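Local atomic coordinates of mitochondrial RNA-binding protein 2 (Trypanosoma brucei, PDB entry 2GIA), a protein that probably binds RNA in the mitochondrion, forming with MRP1 a guide-RNA-binding complex implicated in RNA matchmaking during RNA editing. Residues D[49-54]-D[87-92]; D[69-74]-D[178-183]. All blocks are in the same frame, centred on the assembly; numbering follows the deposited sequence.

Interaction 1. Residues D[49-54]-D[87-92]; sequences VHWNDE and NKAERV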
ATOM      1  N   VAL D  49     -19.836  -8.910  10.320  1.00 35.50           N
ATOM      2  CA  VAL D  49     -21.240  -9.233  10.514  1.00 41.60           C
ATOM      3  C   VAL D  49     -21.519 -10.724  10.617  1.00 40.53           C
ATOM      4  O   VAL D  49     -21.204 -11.490   9.709  1.00 46.11           O
ATOM      5  CB  VAL D  49     -22.060  -8.616   9.363  1.00 42.74           C
ATOM      6  CG1 VAL D  49     -23.554  -8.657   9.688  1.00 43.57           C
ATOM      7  CG2 VAL D  49     -21.599  -7.177   9.097  1.00 38.56           C
ATOM      8  N   HIS D  50     -22.113 -11.130  11.732  1.00 40.52           N
ATOM      9  CA  HIS D  50     -22.434 -12.540  11.957  1.00 39.98           C
ATOM     10  C   HIS D  50     -23.892 -12.704  12.435  1.00 42.87           C
ATOM     11  O   HIS D  50     -24.152 -13.188  13.543  1.00 36.82           O
ATOM     12  CB  HIS D  50     -21.469 -13.144  12.985  1.00 41.09           C
ATOM     13  CG  HIS D  50     -20.029 -13.126  12.554  1.00 51.31           C
ATOM     14  ND1 HIS D  50     -19.641 -13.210  11.228  1.00 54.95           N
ATOM     15  CD2 HIS D  50     -18.884 -13.118  13.278  1.00 45.30           C
ATOM     16  CE1 HIS D  50     -18.322 -13.265  11.159  1.00 48.99           C
ATOM     17  NE2 HIS D  50     -17.837 -13.212  12.390  1.00 42.29           N
ATOM     18  N   TRP D  51     -24.818 -12.249  11.596  1.00 43.06           N
ATOM     19  CA  TRP D  51     -26.253 -12.315  11.862  1.00 47.90           C
ATOM     20  C   TRP D  51     -26.744 -13.756  11.880  1.00 49.74           C
ATOM     21  O   TRP D  51     -26.188 -14.636  11.223  1.00 42.87           O
ATOM     22  CB  TRP D  51     -27.026 -11.595  10.765  1.00 46.30           C
ATOM     23  CG  TRP D  51     -26.819 -10.131  10.658  1.00 43.04           C
ATOM     24  CD1 TRP D  51     -26.807  -9.402   9.509  1.00 38.12           C
ATOM     25  CD2 TRP D  51     -26.713  -9.196  11.728  1.00 38.74           C
ATOM     26  NE1 TRP D  51     -26.710  -8.065   9.794  1.00 48.11           N
ATOM     27  CE2 TRP D  51     -26.649  -7.907  11.151  1.00 46.81           C
ATOM     28  CE3 TRP D  51     -26.668  -9.316  13.119  1.00 45.60           C
ATOM     29  CZ2 TRP D  51     -26.540  -6.742  11.918  1.00 46.27           C
ATOM     30  CZ3 TRP D  51     -26.563  -8.157  13.885  1.00 49.88           C
ATOM     31  CH2 TRP D  51     -26.501  -6.886  13.277  1.00 44.41           C
ATOM     32  N   ASN D  52     -27.821 -13.980  12.617  1.00 55.77           N
ATOM     33  CA  ASN D  52     -28.417 -15.296  12.699  1.00 55.19           C
ATOM     34  C   ASN D  52     -29.865 -15.138  13.126  1.00 54.89           C
ATOM     35  O   ASN D  52     -30.147 -15.091  14.316  1.00 48.52           O
ATOM     36  CB  ASN D  52     -27.675 -16.165  13.710  1.00 55.90           C
ATOM     37  CG  ASN D  52     -28.262 -17.565  13.803  1.00 64.08           C
ATOM     38  OD1 ASN D  52     -28.388 -18.262  12.798  1.00 61.97           O
ATOM     39  ND2 ASN D  52     -28.624 -17.980  15.009  1.00 63.18           N
ATOM     40  N   ASP D  53     -30.772 -15.022  12.158  1.00 58.07           N
ATOM     41  CA  ASP D  53     -32.196 -14.882  12.473  1.00 68.51           C
ATOM     42  C   ASP D  53     -32.674 -16.204  13.056  1.00 71.95           C
ATOM     43  O   ASP D  53     -33.420 -16.225  14.039  1.00 73.83           O
ATOM     44  CB  ASP D  53     -33.027 -14.566  11.221  1.00 69.96           C
ATOM     45  CG  ASP D  53     -32.670 -13.233  10.592  1.00 73.65           C
ATOM     46  OD1 ASP D  53     -32.436 -12.245  11.328  1.00 76.95           O
ATOM     47  OD2 ASP D  53     -32.638 -13.176   9.350  1.00 76.39           O
ATOM     48  N   GLU D  54     -32.229 -17.301  12.443  1.00 74.09           N
ATOM     49  CA  GLU D  54     -32.595 -18.634  12.895  1.00 76.38           C
ATOM     50  C   GLU D  54     -32.567 -18.638  14.420  1.00 75.54           C
ATOM     51  O   GLU D  54     -33.466 -19.171  15.070  1.00 77.81           O
ATOM     52  CB  GLU D  54     -31.610 -19.671  12.335  1.00 79.14           C
ATOM     53  CG  GLU D  54     -32.079 -21.101  12.503  1.00 86.47           C
ATOM     54  CD  GLU D  54     -33.369 -21.374  11.743  1.00 92.35           C
ATOM     55  OE1 GLU D  54     -33.353 -21.271  10.496  1.00 93.85           O
ATOM     56  OE2 GLU D  54     -34.399 -21.685  12.389  1.00 94.90           O
ATOM     57  N   ASN D  87     -33.505  -1.181  15.056  1.00 74.82           N
ATOM     58  CA  ASN D  87     -32.076  -1.430  14.933  1.00 70.92           C
ATOM     59  C   ASN D  87     -31.800  -2.914  15.120  1.00 67.92           C
ATOM     60  O   ASN D  87     -32.151  -3.490  16.146  1.00 67.50           O
ATOM     61  CB  ASN D  87     -31.305  -0.621  15.984  1.00 70.22           C
ATOM     62  CG  ASN D  87     -31.279   0.865  15.674  1.00 68.32           C
ATOM     63  OD1 ASN D  87     -30.714   1.665  16.425  1.00 66.77           O
ATOM     64  ND2 ASN D  87     -31.884   1.242  14.555  1.00 74.23           N
ATOM     65  N   LYS D  88     -31.156  -3.528  14.135  1.00 64.87           N
ATOM     66  CA  LYS D  88     -30.843  -4.948  14.221  1.00 60.98           C
ATOM     67  C   LYS D  88     -29.764  -5.307  15.250  1.00 57.10           C
ATOM     68  O   LYS D  88     -29.611  -6.473  15.607  1.00 61.00           O
ATOM     69  CB  LYS D  88     -30.442  -5.489  12.842  1.00 59.39           C
ATOM     70  CG  LYS D  88     -31.624  -5.833  11.948  1.00 63.02           C
ATOM     71  CD  LYS D  88     -32.481  -4.615  11.693  1.00 65.47           C
ATOM     72  CE  LYS D  88     -33.648  -4.927  10.786  1.00 63.83           C
ATOM     73  NZ  LYS D  88     -34.322  -3.664  10.388  1.00 62.98           N
ATOM     74  N   ALA D  89     -29.022  -4.323  15.737  1.00 51.27           N
ATOM     75  CA  ALA D  89     -27.993  -4.619  16.715  1.00 51.73           C
ATOM     76  C   ALA D  89     -27.960  -3.620  17.874  1.00 51.75           C
ATOM     77  O   ALA D  89     -28.374  -2.468  17.733  1.00 48.24           O
ATOM     78  CB  ALA D  89     -26.616  -4.688  16.022  1.00 45.78           C
ATOM     79  N   GLU D  90     -27.459  -4.082  19.019  1.00 48.58           N
ATOM     80  CA  GLU D  90     -27.353  -3.266  20.211  1.00 48.55           C
ATOM     81  C   GLU D  90     -25.952  -3.481  20.776  1.00 45.31           C
ATOM     82  O   GLU D  90     -25.561  -4.612  21.038  1.00 47.18           O
ATOM     83  CB  GLU D  90     -28.405  -3.689  21.250  1.00 55.77           C
ATOM     84  CG  GLU D  90     -29.232  -2.517  21.787  1.00 72.01           C
ATOM     85  CD  GLU D  90     -28.370  -1.347  22.264  1.00 77.82           C
ATOM     86  OE1 GLU D  90     -27.709  -1.475  23.324  1.00 80.07           O
ATOM     87  OE2 GLU D  90     -28.348  -0.301  21.565  1.00 82.05           O
ATOM     88  N   ARG D  91     -25.208  -2.392  20.961  1.00 43.67           N
ATOM     89  CA  ARG D  91     -23.836  -2.457  21.462  1.00 40.35           C
ATOM     90  C   ARG D  91     -23.802  -2.913  22.913  1.00 42.34           C
ATOM     91  O   ARG D  91     -24.377  -2.285  23.800  1.00 44.52           O
ATOM     92  CB  ARG D  91     -23.194  -1.089  21.301  1.00 42.69           C
ATOM     93  CG  ARG D  91     -21.733  -0.947  21.710  1.00 48.80           C
ATOM     94  CD  ARG D  91     -21.282   0.435  21.249  1.00 52.73           C
ATOM     95  NE  ARG D  91     -20.288   1.064  22.106  1.00 63.03           N
ATOM     96  CZ  ARG D  91     -20.499   1.439  23.362  1.00 66.68           C
ATOM     97  NH1 ARG D  91     -21.680   1.250  23.933  1.00 71.34           N
ATOM     98  NH2 ARG D  91     -19.525   2.018  24.049  1.00 70.32           N
ATOM     99  N   VAL D  92     -23.112  -4.015  23.143  1.00 36.50           N
ATOM    100  CA  VAL D  92     -23.002  -4.605  24.465  1.00 40.83           C
ATOM    101  C   VAL D  92     -21.741  -4.177  25.179  1.00 43.49           C
ATOM    102  O   VAL D  92     -21.745  -3.907  26.393  1.00 41.10           O
ATOM    103  CB  VAL D  92     -23.013  -6.146  24.365  1.00 43.41           C
ATOM    104  CG1 VAL D  92     -22.643  -6.758  25.700  1.00 55.10           C
ATOM    105  CG2 VAL D  92     -24.376  -6.624  23.927  1.00 50.35           C
TER
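Trp-51 meets Ala-89 and Lys-88 with the far rim of its indole. Its CB leaves the backbone with CG opposite the carbonyl carbon and beside the backbone N (chi1 -65°). The start of the side chain runs past 87-92, and the ring end comes closer. CG1 of Val-49 sits 3.2 Å above one face of the ring, offset toward the rim. Further out the benzo ring carries the contact. CZ2 passes CB of Lys-88 at 4.2 Å. CH2 meets the methyl CB of Ala-89 at 3.5 Å, and this methyl lies at the ring edge, near its plane. CZ3 lies 3.9 Å from the backbone O of Lys-88.

No hydrogen bond joins the two segments. They include the end of strand 45-50 and the start of strand 89-97, the outermost strands within this chain of a four-stranded antiparallel sheet. The indole lies just past the end of strand 45-50. Leu-61 of strand 60-67 touches Val-49, Trp-51 and Ala-89 alike. Gln-78 and Leu-82 also touch the Trp-51 side chain. The Lys-88 side chain starts toward 49-54 but its end leads away, and NZ hydrogen-bonds to O of Glu-84 and O of Gly-86.

Interaction 2. Residues D[69-74]-D[178-183]; sequences TFVVLD and RFLTQA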
ATOM      1  N   THR D  69      -6.463   7.944  17.718  1.00 41.57           N
ATOM      2  CA  THR D  69      -5.283   7.077  17.876  1.00 39.86           C
ATOM      3  C   THR D  69      -5.553   5.683  18.475  1.00 35.93           C
ATOM      4  O   THR D  69      -4.620   4.882  18.695  1.00 37.82           O
ATOM      5  CB  THR D  69      -4.132   7.754  18.702  1.00 40.25           C
ATOM      6  OG1 THR D  69      -4.339   7.554  20.110  1.00 41.68           O
ATOM      7  CG2 THR D  69      -4.055   9.259  18.390  1.00 47.92           C
ATOM      8  N   PHE D  70      -6.814   5.379  18.751  1.00 28.41           N
ATOM      9  CA  PHE D  70      -7.142   4.056  19.274  1.00 29.71           C
ATOM     10  C   PHE D  70      -7.845   3.204  18.220  1.00 22.62           C
ATOM     11  O   PHE D  70      -8.602   3.732  17.409  1.00 24.81           O
ATOM     12  CB  PHE D  70      -8.160   4.147  20.425  1.00 30.06           C
ATOM     13  CG  PHE D  70      -7.647   4.837  21.654  1.00 33.77           C
ATOM     14  CD1 PHE D  70      -7.090   4.100  22.690  1.00 42.01           C
ATOM     15  CD2 PHE D  70      -7.739   6.221  21.776  1.00 39.89           C
ATOM     16  CE1 PHE D  70      -6.626   4.732  23.854  1.00 46.44           C
ATOM     17  CE2 PHE D  70      -7.273   6.878  22.935  1.00 47.56           C
ATOM     18  CZ  PHE D  70      -6.719   6.128  23.971  1.00 45.53           C
ATOM     19  N   VAL D  71      -7.642   1.891  18.287  1.00 21.27           N
ATOM     20  CA  VAL D  71      -8.417   0.986  17.473  1.00 20.21           C
ATOM     21  C   VAL D  71      -9.510   0.593  18.487  1.00 30.80           C
ATOM     22  O   VAL D  71      -9.215   0.145  19.599  1.00 25.36           O
ATOM     23  CB  VAL D  71      -7.653  -0.281  17.047  1.00 29.54           C
ATOM     24  CG1 VAL D  71      -8.651  -1.355  16.486  1.00 23.68           C
ATOM     25  CG2 VAL D  71      -6.665   0.085  15.919  1.00 27.24           C
ATOM     26  N   VAL D  72     -10.761   0.787  18.110  1.00 25.11           N
ATOM     27  CA  VAL D  72     -11.875   0.444  18.975  1.00 28.05           C
ATOM     28  C   VAL D  72     -12.649  -0.778  18.469  1.00 29.92           C
ATOM     29  O   VAL D  72     -13.003  -0.875  17.284  1.00 26.47           O
ATOM     30  CB  VAL D  72     -12.834   1.637  19.069  1.00 28.39           C
ATOM     31  CG1 VAL D  72     -13.870   1.396  20.183  1.00 34.69           C
ATOM     32  CG2 VAL D  72     -12.040   2.907  19.307  1.00 29.07           C
ATOM     33  N   LEU D  73     -12.924  -1.716  19.358  1.00 25.77           N
ATOM     34  CA  LEU D  73     -13.693  -2.880  18.972  1.00 22.68           C
ATOM     35  C   LEU D  73     -15.074  -2.711  19.637  1.00 36.02           C
ATOM     36  O   LEU D  73     -15.174  -2.723  20.865  1.00 30.98           O
ATOM     37  CB  LEU D  73     -13.013  -4.158  19.474  1.00 24.86           C
ATOM     38  CG  LEU D  73     -11.497  -4.262  19.239  1.00 29.59           C
ATOM     39  CD1 LEU D  73     -10.930  -5.575  19.745  1.00 28.67           C
ATOM     40  CD2 LEU D  73     -11.253  -4.134  17.719  1.00 30.25           C
ATOM     41  N   ASP D  74     -16.121  -2.495  18.838  1.00 32.42           N
ATOM     42  CA  ASP D  74     -17.487  -2.343  19.377  1.00 32.05           C
ATOM     43  C   ASP D  74     -18.272  -3.630  19.143  1.00 31.28           C
ATOM     44  O   ASP D  74     -18.664  -3.943  18.004  1.00 28.60           O
ATOM     45  CB  ASP D  74     -18.234  -1.191  18.709  1.00 29.95           C
ATOM     46  CG  ASP D  74     -17.854   0.171  19.260  1.00 26.35           C
ATOM     47  OD1 ASP D  74     -17.122   0.256  20.249  1.00 32.72           O
ATOM     48  OD2 ASP D  74     -18.303   1.188  18.689  1.00 35.10           O
ATOM     49  N   ARG D 178      -5.525  -5.174   6.591  1.00 14.86           N
ATOM     50  CA  ARG D 178      -5.413  -3.919   5.802  1.00 16.81           C
ATOM     51  C   ARG D 178      -5.853  -2.718   6.639  1.00 15.74           C
ATOM     52  O   ARG D 178      -5.276  -1.628   6.549  1.00 15.78           O
ATOM     53  CB  ARG D 178      -6.255  -3.999   4.510  1.00 14.13           C
ATOM     54  CG  ARG D 178      -5.816  -5.148   3.555  1.00 15.38           C
ATOM     55  CD  ARG D 178      -4.269  -5.245   3.444  1.00 18.43           C
ATOM     56  NE  ARG D 178      -3.611  -4.026   2.916  1.00 24.33           N
ATOM     57  CZ  ARG D 178      -2.299  -3.766   3.021  1.00 25.28           C
ATOM     58  NH1 ARG D 178      -1.485  -4.627   3.651  1.00 24.06           N
ATOM     59  NH2 ARG D 178      -1.774  -2.689   2.426  1.00 22.71           N
ATOM     60  N   PHE D 179      -6.906  -2.907   7.430  1.00 15.69           N
ATOM     61  CA  PHE D 179      -7.397  -1.833   8.279  1.00 18.35           C
ATOM     62  C   PHE D 179      -6.309  -1.384   9.263  1.00 19.69           C
ATOM     63  O   PHE D 179      -6.038  -0.191   9.379  1.00 15.34           O
ATOM     64  CB  PHE D 179      -8.636  -2.292   9.069  1.00 14.07           C
ATOM     65  CG  PHE D 179      -9.168  -1.222  10.010  1.00 16.91           C
ATOM     66  CD1 PHE D 179      -8.771  -1.197  11.347  1.00 19.03           C
ATOM     67  CD2 PHE D 179     -10.056  -0.260   9.558  1.00 21.13           C
ATOM     68  CE1 PHE D 179      -9.269  -0.228  12.214  1.00 22.64           C
ATOM     69  CE2 PHE D 179     -10.576   0.725  10.412  1.00 19.03           C
ATOM     70  CZ  PHE D 179     -10.182   0.739  11.752  1.00 20.65           C
ATOM     71  N   LEU D 180      -5.698  -2.341   9.966  1.00 14.58           N
ATOM     72  CA  LEU D 180      -4.634  -2.030  10.912  1.00 16.46           C
ATOM     73  C   LEU D 180      -3.440  -1.436  10.176  1.00 18.97           C
ATOM     74  O   LEU D 180      -2.748  -0.555  10.704  1.00 19.43           O
ATOM     75  CB  LEU D 180      -4.173  -3.288  11.667  1.00 14.99           C
ATOM     76  CG  LEU D 180      -5.264  -3.795  12.636  1.00 19.14           C
ATOM     77  CD1 LEU D 180      -4.781  -5.007  13.345  1.00 20.78           C
ATOM     78  CD2 LEU D 180      -5.651  -2.692  13.648  1.00 20.17           C
ATOM     79  N   THR D 181      -3.156  -1.938   8.979  1.00 16.22           N
ATOM     80  CA  THR D 181      -2.031  -1.356   8.197  1.00 16.40           C
ATOM     81  C   THR D 181      -2.310   0.128   7.925  1.00 18.29           C
ATOM     82  O   THR D 181      -1.412   0.986   8.105  1.00 18.41           O
ATOM     83  CB  THR D 181      -1.845  -2.128   6.891  1.00 14.80           C
ATOM     84  OG1 THR D 181      -1.318  -3.437   7.217  1.00 17.72           O
ATOM     85  CG2 THR D 181      -0.833  -1.395   5.936  1.00 14.00           C
ATOM     86  N   GLN D 182      -3.536   0.445   7.485  1.00 16.98           N
ATOM     87  CA  GLN D 182      -3.896   1.870   7.247  1.00 12.88           C
ATOM     88  C   GLN D 182      -3.848   2.643   8.583  1.00 19.81           C
ATOM     89  O   GLN D 182      -3.311   3.733   8.632  1.00 16.97           O
ATOM     90  CB  GLN D 182      -5.315   2.006   6.689  1.00 18.20           C
ATOM     91  CG  GLN D 182      -5.411   1.507   5.238  1.00 23.79           C
ATOM     92  CD  GLN D 182      -4.835   2.531   4.281  1.00 33.17           C
ATOM     93  OE1 GLN D 182      -5.445   3.564   4.010  1.00 35.41           O
ATOM     94  NE2 GLN D 182      -3.667   2.260   3.787  1.00 31.24           N
ATOM     95  N   ALA D 183      -4.409   2.086   9.670  1.00 19.71           N
ATOM     96  CA  ALA D 183      -4.378   2.843  10.936  1.00 20.49           C
ATOM     97  C   ALA D 183      -2.934   3.160  11.372  1.00 19.93           C
ATOM     98  O   ALA D 183      -2.637   4.298  11.809  1.00 21.08           O
ATOM     99  CB  ALA D 183      -5.117   2.074  12.053  1.00 21.26           C
TER
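Val-71 and Leu-180 meet with their side chains crossing at about a right angle. Val-71 points from its strand toward the helix and offers a different methyl to each of two residues. CG2 touches CD2 of Leu-180 at 3.7 Å. CG1 is anti to the backbone N (chi1 166°) and turns to Phe-179. It approaches the ring edge, near the ring plane, at a loose 4.5 Å from CE1. Leu-180 does not start out aimed at the strand, but its tip comes in to the valine.

This is helix-on-sheet packing. Helix 170-187 lies against a face of the antiparallel sheet that holds strand 70-78. The chain has two four-stranded antiparallel sheets, each followed by a helix. This repeated order is consistent with a Whirly (PC4-like) fold. All three touching residues are buried, and the contact is wholly apolar. Leu-180 also packs on Phe-105, Leu-106 and Leu-109, which brings helix 101-109 to the same patch. The Phe-179 ring touches Val-64 of strand 60-67 and makes an edge-to-face contact with Phe-46. A chain of mitochondrial RNA-binding protein 1 adds Phe-147, also edge-to-face to Phe-179, and Phe-149, with ring planes at about 55°, while its Asp-144 OD1 forms a salt bridge with NE of Arg-178.

In the fold
From the N terminus the chain first enters 49-54, at the end of strand 45-50. It runs through strand 60-67 and then reaches 69-74, where interaction 2 begins. Strand 70-78 leads on to 87-92. There interaction 1 closes a loop of 32 intervening residues. Interaction 2 closes later, after 103 residues that include the whole second antiparallel sheet, when helix 170-187 returns to the first sheet. The two loops cross, because their segments alternate. Their centres are about 22 Å apart. Interaction 1 joins the stretch just after strand 45-50 to the start of strand 89-97, at the surface, and interaction 2 ties that sheet to the C-terminal helix in the interior.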